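Local coordinates for protein LYND (Lyngbya aestuarii, PDB 4V1T) that probably acts as an ATP-dependent YcaO cyclodehydratase that forms heterocycles in cyanobactin precursor peptides, and holds ADP, magnesium and zinc in this structure, at residues B[108-113]-B[137-142]; B[83-88]-B[102-107]. One frame throughout, in Å; residues are numbered along the deposited sequence.

Contact 1 of 2, residues B[108-113]-B[137-142]; sequences EALRQP and IGISVQ
The hydrogen-bonded link between residues 108-113 and 137-142 runs through two waters, with no direct hydrogen bond between the segments. Water 1 accepts from Ser-140 N at 3.0 Å and donates to Leu-110 O at 2.6 Å, with a weak second donation to Gln-112 O. Water 2 donates to Arg-111 O and pairs with Ser-140 OG, which is held in the crowded position between its own backbone N and carbonyl carbon (chi1 57°). Leu-110 O also lies only 3.1 Å from Gly-138 O; two acceptors cannot bond, and the donation from water 1 probably eases their repulsion.

Apolar contact is concentrated at the inner end. The side chains of Leu-110 and Ile-139 cross at about a right angle, Leu-110 CD2 meeting Ile-139 CG1 at 3.9 Å, while Ile-139 also packs on helix 250-275. At the outer end the Pro-113 ring and the extended Gln-142 chain run side by side, Pro-113 CB being 3.6 Å from Gln-142 NE2.

Within 108-113, the type I turn from Ala-109 to Gln-112 lets the extended Gln-112 side chain reach back, NE2 donating to Ala-109 O at 2.8 Å, nearly straight and onto an in-plane lone pair; Gln-112 N bonds the same oxygen, and NE2 also bonds Ile-268 O.

Gly-138, at positive phi, is the C-prime residue of the Schellman motif ending helix 124-135, within a beta-alpha-beta crossover that joins strand 114-118 to its parallel edge neighbour 141-142.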
ATOM      1  N   GLU B 108       6.475  37.739   9.194  1.00 36.76           N
ATOM      2  CA  GLU B 108       7.880  38.135   9.166  1.00 40.50           C
ATOM      3  C   GLU B 108       8.681  37.235   8.210  1.00 48.10           C
ATOM      4  O   GLU B 108       9.522  37.708   7.446  1.00 41.75           O
ATOM      5  CB  GLU B 108       8.481  38.083  10.572  1.00 47.74           C
ATOM      6  CG  GLU B 108       9.518  39.168  10.847  1.00 69.93           C
ATOM      7  CD  GLU B 108       8.901  40.542  11.022  1.00 75.04           C
ATOM      8  OE1 GLU B 108       7.780  40.639  11.568  1.00 91.93           O
ATOM      9  OE2 GLU B 108       9.546  41.526  10.612  1.00 89.61           O
ATOM     10  N   ALA B 109       8.406  35.940   8.253  1.00 36.83           N
ATOM     11  CA  ALA B 109       9.105  34.992   7.400  1.00 42.72           C
ATOM     12  C   ALA B 109       8.865  35.277   5.921  1.00 45.37           C
ATOM     13  O   ALA B 109       9.754  35.098   5.093  1.00 48.06           O
ATOM     14  CB  ALA B 109       8.674  33.583   7.728  1.00 37.18           C
ATOM     15  N   LEU B 110       7.657  35.719   5.602  1.00 36.56           N
ATOM     16  CA  LEU B 110       7.270  35.980   4.223  1.00 38.71           C
ATOM     17  C   LEU B 110       7.984  37.192   3.621  1.00 45.70           C
ATOM     18  O   LEU B 110       7.935  37.394   2.407  1.00 43.38           O
ATOM     19  CB  LEU B 110       5.750  36.171   4.134  1.00 35.21           C
ATOM     20  CG  LEU B 110       4.876  34.928   4.316  1.00 50.16           C
ATOM     21  CD1 LEU B 110       3.410  35.315   4.335  1.00 56.26           C
ATOM     22  CD2 LEU B 110       5.122  33.913   3.223  1.00 45.22           C
ATOM     23  N   ARG B 111       8.643  37.989   4.461  1.00 47.17           N
ATOM     24  CA  ARG B 111       9.389  39.168   4.001  1.00 49.73           C
ATOM     25  C   ARG B 111      10.754  38.801   3.436  1.00 47.15           C
ATOM     26  O   ARG B 111      11.448  39.651   2.897  1.00 49.39           O
ATOM     27  CB  ARG B 111       9.589  40.161   5.143  1.00 56.00           C
ATOM     28  CG  ARG B 111       8.313  40.802   5.638  1.00 67.88           C
ATOM     29  CD  ARG B 111       8.587  41.809   6.737  1.00 67.57           C
ATOM     30  NE  ARG B 111       7.363  42.376   7.291  1.00 85.96           N
ATOM     31  CZ  ARG B 111       6.208  42.493   6.634  1.00108.78           C
ATOM     32  NH1 ARG B 111       6.096  42.091   5.373  1.00113.25           N
ATOM     33  NH2 ARG B 111       5.149  43.023   7.237  1.00117.12           N
ATOM     34  N   GLN B 112      11.145  37.545   3.578  1.00 43.58           N
ATOM     35  CA  GLN B 112      12.426  37.080   3.051  1.00 41.59           C
ATOM     36  C   GLN B 112      12.385  37.063   1.525  1.00 44.05           C
ATOM     37  O   GLN B 112      11.502  36.427   0.943  1.00 48.02           O
ATOM     38  CB  GLN B 112      12.743  35.677   3.567  1.00 48.48           C
ATOM     39  CG  GLN B 112      13.037  35.601   5.051  1.00 55.36           C
ATOM     40  CD  GLN B 112      13.130  34.166   5.537  1.00 46.63           C
ATOM     41  OE1 GLN B 112      14.215  33.644   5.754  1.00 57.85           O
ATOM     42  NE2 GLN B 112      11.977  33.518   5.703  1.00 50.38           N
ATOM     43  N   PRO B 113      13.328  37.762   0.872  1.00 45.29           N
ATOM     44  CA  PRO B 113      13.307  37.730  -0.585  1.00 48.10           C
ATOM     45  C   PRO B 113      13.826  36.406  -1.150  1.00 50.89           C
ATOM     46  O   PRO B 113      14.588  35.691  -0.495  1.00 45.79           O
ATOM     47  CB  PRO B 113      14.213  38.896  -0.982  1.00 47.82           C
ATOM     48  CG  PRO B 113      15.121  39.096   0.173  1.00 58.72           C
ATOM     49  CD  PRO B 113      14.383  38.646   1.401  1.00 45.60           C
ATOM     50  N   ILE B 137       1.145  36.241  -2.805  1.00 41.91           N
ATOM     51  CA  ILE B 137       1.122  35.647  -1.481  1.00 43.02           C
ATOM     52  C   ILE B 137       2.139  36.314  -0.562  1.00 46.82           C
ATOM     53  O   ILE B 137       2.431  35.806   0.513  1.00 44.72           O
ATOM     54  CB  ILE B 137       1.367  34.122  -1.531  1.00 43.49           C
ATOM     55  CG1 ILE B 137       2.699  33.794  -2.206  1.00 39.66           C
ATOM     56  CG2 ILE B 137       0.234  33.440  -2.280  1.00 39.47           C
ATOM     57  CD1 ILE B 137       3.075  32.335  -2.123  1.00 37.67           C
ATOM     58  N   GLY B 138       2.675  37.450  -0.993  1.00 56.16           N
ATOM     59  CA  GLY B 138       3.506  38.287  -0.136  1.00 54.37           C
ATOM     60  C   GLY B 138       5.003  38.072  -0.230  1.00 53.93           C
ATOM     61  O   GLY B 138       5.757  38.640   0.550  1.00 42.38           O
ATOM     62  N   ILE B 139       5.443  37.260  -1.184  1.00 57.74           N
ATOM     63  CA  ILE B 139       6.857  36.949  -1.323  1.00 47.04           C
ATOM     64  C   ILE B 139       7.458  37.758  -2.461  1.00 54.76           C
ATOM     65  O   ILE B 139       6.950  37.727  -3.581  1.00 43.75           O
ATOM     66  CB  ILE B 139       7.076  35.443  -1.569  1.00 37.62           C
ATOM     67  CG1 ILE B 139       6.630  34.654  -0.342  1.00 35.57           C
ATOM     68  CG2 ILE B 139       8.542  35.144  -1.839  1.00 36.64           C
ATOM     69  CD1 ILE B 139       6.527  33.164  -0.559  1.00 36.99           C
ATOM     70  N   SER B 140       8.534  38.486  -2.164  1.00 41.87           N
ATOM     71  CA  SER B 140       9.185  39.342  -3.153  1.00 50.88           C
ATOM     72  C   SER B 140      10.327  38.601  -3.846  1.00 49.50           C
ATOM     73  O   SER B 140      10.973  37.738  -3.252  1.00 44.13           O
ATOM     74  CB  SER B 140       9.722  40.612  -2.490  1.00 51.65           C
ATOM     75  OG  SER B 140      10.607  40.278  -1.441  1.00 61.96           O
ATOM     76  N   VAL B 141      10.576  38.967  -5.098  1.00 45.39           N
ATOM     77  CA  VAL B 141      11.566  38.313  -5.926  1.00 48.97           C
ATOM     78  C   VAL B 141      12.688  39.269  -6.310  1.00 47.42           C
ATOM     79  O   VAL B 141      12.456  40.445  -6.576  1.00 48.27           O
ATOM     80  CB  VAL B 141      10.933  37.775  -7.220  1.00 59.79           C
ATOM     81  CG1 VAL B 141      11.970  37.041  -8.064  1.00 51.17           C
ATOM     82  CG2 VAL B 141       9.756  36.872  -6.892  1.00 64.52           C
ATOM     83  N   GLN B 142      13.906  38.740  -6.338  1.00 51.00           N
ATOM     84  CA  GLN B 142      15.070  39.470  -6.853  1.00 62.65           C
ATOM     85  C   GLN B 142      15.782  38.635  -7.903  1.00 66.95           C
ATOM     86  O   GLN B 142      15.588  37.425  -7.971  1.00 60.33           O
ATOM     87  CB  GLN B 142      16.024  39.809  -5.717  1.00 61.16           C
ATOM     88  CG  GLN B 142      15.444  40.815  -4.745  1.00 69.11           C
ATOM     89  CD  GLN B 142      16.442  41.260  -3.706  1.00 63.75           C
ATOM     90  OE1 GLN B 142      17.652  41.270  -3.953  1.00 63.20           O
ATOM     91  NE2 GLN B 142      15.946  41.640  -2.543  1.00 57.60           N
TER
HETATM   92  O   HOH W   1       9.561  38.246   0.606  1.00 37.31           O
HETATM   93  O   HOH W   2      10.207  41.501   1.210  1.00 57.45           O

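Contact 2 of 2, residues B[83-88]-B[102-107]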
ATOM      1  N   GLU B  83      -1.231  35.728  18.993  1.00 59.02           N
ATOM      2  CA  GLU B  83      -1.244  37.123  18.593  1.00 65.79           C
ATOM      3  C   GLU B  83      -1.742  37.207  17.153  1.00 54.55           C
ATOM      4  O   GLU B  83      -1.382  36.371  16.317  1.00 54.28           O
ATOM      5  CB  GLU B  83       0.166  37.699  18.706  1.00 76.34           C
ATOM      6  CG  GLU B  83       0.244  39.171  19.042  1.00 83.27           C
ATOM      7  CD  GLU B  83       1.651  39.716  18.871  1.00 91.86           C
ATOM      8  OE1 GLU B  83       2.605  38.902  18.817  1.00 82.81           O
ATOM      9  OE2 GLU B  83       1.800  40.952  18.773  1.00 95.49           O
ATOM     10  N   ALA B  84      -2.562  38.206  16.849  1.00 50.63           N
ATOM     11  CA  ALA B  84      -3.006  38.407  15.474  1.00 55.63           C
ATOM     12  C   ALA B  84      -1.989  39.247  14.711  1.00 57.67           C
ATOM     13  O   ALA B  84      -1.348  40.132  15.283  1.00 49.38           O
ATOM     14  CB  ALA B  84      -4.365  39.063  15.440  1.00 56.47           C
ATOM     15  N   ALA B  85      -1.842  38.957  13.420  1.00 46.92           N
ATOM     16  CA  ALA B  85      -0.941  39.710  12.543  1.00 45.19           C
ATOM     17  C   ALA B  85      -1.754  40.635  11.647  1.00 45.17           C
ATOM     18  O   ALA B  85      -2.370  40.169  10.685  1.00 47.27           O
ATOM     19  CB  ALA B  85      -0.107  38.767  11.699  1.00 46.66           C
ATOM     20  N   PRO B  86      -1.764  41.942  11.955  1.00 46.28           N
ATOM     21  CA  PRO B  86      -2.619  42.883  11.219  1.00 53.11           C
ATOM     22  C   PRO B  86      -2.379  42.891   9.718  1.00 48.18           C
ATOM     23  O   PRO B  86      -3.306  43.147   8.958  1.00 62.92           O
ATOM     24  CB  PRO B  86      -2.242  44.243  11.815  1.00 61.28           C
ATOM     25  CG  PRO B  86      -1.691  43.940  13.159  1.00 60.09           C
ATOM     26  CD  PRO B  86      -1.008  42.617  13.030  1.00 46.68           C
ATOM     27  N   GLU B  87      -1.150  42.607   9.303  1.00 49.44           N
ATOM     28  CA  GLU B  87      -0.768  42.721   7.898  1.00 56.86           C
ATOM     29  C   GLU B  87      -1.193  41.523   7.068  1.00 47.15           C
ATOM     30  O   GLU B  87      -0.990  41.505   5.862  1.00 56.29           O
ATOM     31  CB  GLU B  87       0.744  42.935   7.758  1.00 67.01           C
ATOM     32  CG  GLU B  87       1.610  41.927   8.485  1.00 72.81           C
ATOM     33  CD  GLU B  87       1.946  42.362   9.899  1.00 67.99           C
ATOM     34  OE1 GLU B  87       2.753  43.297  10.064  1.00 77.24           O
ATOM     35  OE2 GLU B  87       1.387  41.778  10.844  1.00 59.88           O
ATOM     36  N   LEU B  88      -1.789  40.524   7.708  1.00 51.62           N
ATOM     37  CA  LEU B  88      -2.262  39.329   6.997  1.00 45.66           C
ATOM     38  C   LEU B  88      -3.782  39.276   6.950  1.00 42.57           C
ATOM     39  O   LEU B  88      -4.445  39.603   7.931  1.00 43.85           O
ATOM     40  CB  LEU B  88      -1.746  38.066   7.684  1.00 37.80           C
ATOM     41  CG  LEU B  88      -0.246  37.824   7.707  1.00 41.54           C
ATOM     42  CD1 LEU B  88       0.052  36.579   8.518  1.00 47.72           C
ATOM     43  CD2 LEU B  88       0.326  37.709   6.307  1.00 40.33           C
ATOM     44  N   ALA B 102       2.373  30.831  14.301  1.00 32.87           N
ATOM     45  CA  ALA B 102       1.757  32.081  14.755  1.00 49.15           C
ATOM     46  C   ALA B 102       1.756  33.082  13.608  1.00 45.94           C
ATOM     47  O   ALA B 102       2.793  33.301  12.989  1.00 39.05           O
ATOM     48  CB  ALA B 102       2.506  32.644  15.952  1.00 45.88           C
ATOM     49  N   PRO B 103       0.598  33.686  13.304  1.00 52.38           N
ATOM     50  CA  PRO B 103       0.543  34.558  12.132  1.00 51.40           C
ATOM     51  C   PRO B 103       1.568  35.705  12.109  1.00 39.54           C
ATOM     52  O   PRO B 103       2.043  36.035  11.034  1.00 45.57           O
ATOM     53  CB  PRO B 103      -0.894  35.091  12.151  1.00 57.01           C
ATOM     54  CG  PRO B 103      -1.466  34.702  13.450  1.00 57.69           C
ATOM     55  CD  PRO B 103      -0.725  33.511  13.914  1.00 52.83           C
ATOM     56  N   PRO B 104       1.893  36.317  13.263  1.00 44.80           N
ATOM     57  CA  PRO B 104       2.940  37.341  13.175  1.00 43.09           C
ATOM     58  C   PRO B 104       4.313  36.773  12.804  1.00 37.19           C
ATOM     59  O   PRO B 104       5.108  37.463  12.177  1.00 41.03           O
ATOM     60  CB  PRO B 104       2.965  37.944  14.584  1.00 50.48           C
ATOM     61  CG  PRO B 104       2.346  36.929  15.450  1.00 58.70           C
ATOM     62  CD  PRO B 104       1.310  36.260  14.614  1.00 49.81           C
ATOM     63  N   VAL B 105       4.579  35.533  13.202  1.00 38.21           N
ATOM     64  CA  VAL B 105       5.808  34.848  12.794  1.00 38.38           C
ATOM     65  C   VAL B 105       5.815  34.568  11.297  1.00 42.22           C
ATOM     66  O   VAL B 105       6.838  34.722  10.631  1.00 37.34           O
ATOM     67  CB  VAL B 105       5.999  33.521  13.560  1.00 36.61           C
ATOM     68  CG1 VAL B 105       7.170  32.730  12.998  1.00 42.09           C
ATOM     69  CG2 VAL B 105       6.200  33.793  15.049  1.00 37.78           C
ATOM     70  N   ALA B 106       4.669  34.149  10.773  1.00 42.24           N
ATOM     71  CA  ALA B 106       4.534  33.864   9.344  1.00 45.31           C
ATOM     72  C   ALA B 106       4.717  35.132   8.530  1.00 43.59           C
ATOM     73  O   ALA B 106       5.355  35.115   7.480  1.00 32.88           O
ATOM     74  CB  ALA B 106       3.178  33.241   9.047  1.00 57.87           C
ATOM     75  N   ALA B 107       4.148  36.229   9.011  1.00 42.67           N
ATOM     76  CA  ALA B 107       4.228  37.501   8.305  1.00 47.46           C
ATOM     77  C   ALA B 107       5.679  37.959   8.154  1.00 48.49           C
ATOM     78  O   ALA B 107       6.070  38.491   7.115  1.00 44.35           O
ATOM     79  CB  ALA B 107       3.420  38.554   9.046  1.00 41.32           C
TER
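Two consecutive prolines open the first turn of helix 103-109, directly after the N-cap residue Ala-102, and a type I beta turn, Ala-85 to Leu-88, packs against that turn. The chain reaches this place from strand 81-83, which belongs to the winged helix-turn-helix region. Proline suits the start of a helix because the backbone N-H it lacks would have no helical carbonyl to bond to.

The tight part centres on Ala-85. Its CB points at the helix and sits over the peptide joining the two prolines, 3.5 Å from both Pro-103 C and Pro-104 N. Pro-103 CB lies at its side, 3.8 Å from Ala-85 CB. Just upstream, Glu-83 O faces both rings, with Pro-104 CD at 3.2 Å and Pro-103 CG about equally near, a close fit of a carbonyl against proline CH2 groups. One turn further along the helix, Ala-107 CB receives Leu-88 CD1 at 3.9 Å.

The solvent side is looser. Glu-83 runs out in an extended chain that crosses the Pro-104 ring obliquely, so that OE1 is 3.9 Å from Pro-104 CG. Glu-87, with CG between the backbone N and the carbonyl carbon (chi1 52°) and the chain bent at chi2, touches Ala-107 CB with the CG methylene; its OE1 makes a long, weak ion pair with Arg-111 NH2.

Leu-88, with CG anti to the carbonyl carbon (chi1 -64°) and CD1 anti to CA (chi2 176°), sets CD1 just 3.3 Å from Pro-103 O, the carbonyl that accepts the helical bond from Ala-107 N.

Overall arrangement
Following the chain from the N terminus, contact 2 comes first: residues 83-88 leave strand 81-83, helix 90-98 follows, and the return of the chain at 102-107 closes a short loop. Helix 103-109 then carries the chain straight on to contact 1, where 108-113 meets 137-142 after strand 114-118 and helix 124-135 have been made. The two loops are therefore in series, neither crossing nor enclosing the other, with centres about 14 Å apart. The start of helix 103-109 meets the exit of the winged-helix region, and the turn directly after the helix meets the run into edge strand 141-142, so together the contacts bridge these two parts of the fold.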